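Local coordinates for response regulator (Vibrio cholerae O1 biovar El Tor, PDB 7KPO), which binds DNA through a domain of the sensor histidine kinase ChiS, at the interface of chains A and B. Coordinates in Å, arbitrary orientation; residue numbers count along the deposited sequence, not the author numbering. Chains: chain A/B, Response regulator.

The interface of chains A and B. Residues chain A 85, 87, 91, 95; chain B 91, 95, 98-99.
Across the two-fold axis of the A/B pair, the C-terminal helices 89-106 bring A:Glu95 and B:Glu95 tip to tip, a compact example of how a symmetric contact deals with an acid that must meet its own copy. The carboxylates are nearly coplanar, their planes 20° apart, and OE2 of A:Glu95 lies 2.5 Å from OE2 of B:Glu95. Two bare carboxylates would repel at this separation, so a shared proton and a short hydrogen bond are plausible, although no hydrogen is seen. In each glutamate CG lies anti to the carbonyl carbon (chi1 -61°) and the chain runs extended beyond it, which carries the acid to the axis. Arginines from both chains cap one face of the paired carboxylates. A:Arg91 crosses B:Glu95 with its guanidinium almost perpendicular to the carboxylate, and NH1 donates to OE1 of B:Glu95 at 3.0 Å from above the carboxylate plane, in a bent, charged bond; B:Arg91 repeats this on A:Glu95. The same NH1 of A:Arg91 makes a weak bond to OE2 of A:Glu95 in its own chain, at 3.2 Å, so that one NH1 touches both acids. The two NH1 atoms of A:Arg91 and B:Arg91 are 4.0 Å apart, a like-charge proximity that the carboxylates beneath both probably offset. Beside this cluster the loop before the helix docks on the partner: the methyl CB of A:Ala87 packs 3.7 Å from CB of B:Glu95, and its backbone N donates a fairly straight bond to the syn side of B:Asp99 OD2 at 2.8 Å. Whether this dimer forms in the cell the structure alone does not show. Water 1 adds a second link, bridging A:Ala87 O and B:Asp99 OD2 at 2.7 Å from each.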
# COMPACT_ATOMS: atom_id res chain seq x y z
N LYS A 85 1.38 6.60 3.75
CA LYS A 85 1.43 5.19 4.20
C LYS A 85 0.58 4.90 5.44
O LYS A 85 0.27 3.72 5.64
CB LYS A 85 2.88 4.82 4.49
CG LYS A 85 3.82 4.88 3.30
CD LYS A 85 3.34 4.02 2.16
CE LYS A 85 4.35 3.86 1.05
NZ LYS A 85 3.75 3.16 -0.11
N ALA A 87 -1.35 3.49 7.99
CA ALA A 87 -2.27 2.34 7.94
C ALA A 87 -3.50 2.63 8.79
O ALA A 87 -3.39 3.32 9.83
CB ALA A 87 -1.57 1.09 8.41
N ARG A 91 -7.17 4.41 4.89
CA ARG A 91 -6.31 3.88 3.80
C ARG A 91 -6.91 2.60 3.23
O ARG A 91 -6.94 2.45 1.99
CB ARG A 91 -4.90 3.61 4.32
CG ARG A 91 -3.90 3.42 3.20
CD ARG A 91 -2.50 3.23 3.74
NE ARG A 91 -1.49 3.56 2.74
CZ ARG A 91 -0.98 2.70 1.86
NH1 ARG A 91 -1.38 1.44 1.85
NH2 ARG A 91 -0.07 3.10 0.99
N GLU A 95 -7.85 1.56 -0.74
CA GLU A 95 -7.34 0.33 -1.41
C GLU A 95 -8.51 -0.51 -1.92
O GLU A 95 -8.45 -1.06 -3.02
CB GLU A 95 -6.51 -0.51 -0.45
CG GLU A 95 -5.28 0.19 0.08
CD GLU A 95 -4.47 -0.70 1.00
OE1 GLU A 95 -4.32 -1.90 0.67
OE2 GLU A 95 -4.06 -0.22 2.07
N ARG B 91 -3.94 -7.92 4.06
CA ARG B 91 -3.00 -6.83 3.70
C ARG B 91 -3.02 -5.75 4.78
O ARG B 91 -1.94 -5.27 5.17
CB ARG B 91 -3.38 -6.23 2.35
CG ARG B 91 -2.27 -5.37 1.77
CD ARG B 91 -2.63 -4.86 0.39
NE ARG B 91 -1.45 -4.49 -0.37
CZ ARG B 91 -0.88 -3.29 -0.36
NH1 ARG B 91 -1.38 -2.32 0.38
NH2 ARG B 91 0.20 -3.06 -1.09
N GLU B 95 0.13 -4.01 6.96
CA GLU B 95 0.37 -2.54 7.03
C GLU B 95 0.37 -2.07 8.48
O GLU B 95 1.19 -1.24 8.87
CB GLU B 95 -0.70 -1.77 6.26
CG GLU B 95 -0.76 -2.10 4.79
CD GLU B 95 -1.82 -1.29 4.07
OE1 GLU B 95 -1.92 -0.08 4.36
OE2 GLU B 95 -2.57 -1.88 3.27
N ARG B 98 3.53 -3.19 10.19
CA ARG B 98 4.66 -2.35 9.71
C ARG B 98 4.66 -1.03 10.49
O ARG B 98 5.72 -0.62 10.97
CB ARG B 98 4.54 -2.06 8.20
CG ARG B 98 5.55 -1.04 7.67
CD ARG B 98 5.50 -0.83 6.17
NE ARG B 98 4.23 -0.36 5.63
CZ ARG B 98 3.99 -0.12 4.34
NH1 ARG B 98 4.94 -0.29 3.43
NH2 ARG B 98 2.80 0.30 3.96
N ASP B 99 3.50 -0.39 10.60
CA ASP B 99 3.42 0.90 11.32
C ASP B 99 3.78 0.72 12.79
O ASP B 99 4.47 1.58 13.36
CB ASP B 99 2.04 1.54 11.19
CG ASP B 99 1.79 2.20 9.85
OD1 ASP B 99 2.66 2.05 8.96
OD2 ASP B 99 0.77 2.90 9.72
O HOH W 1 -1.22 3.36 11.45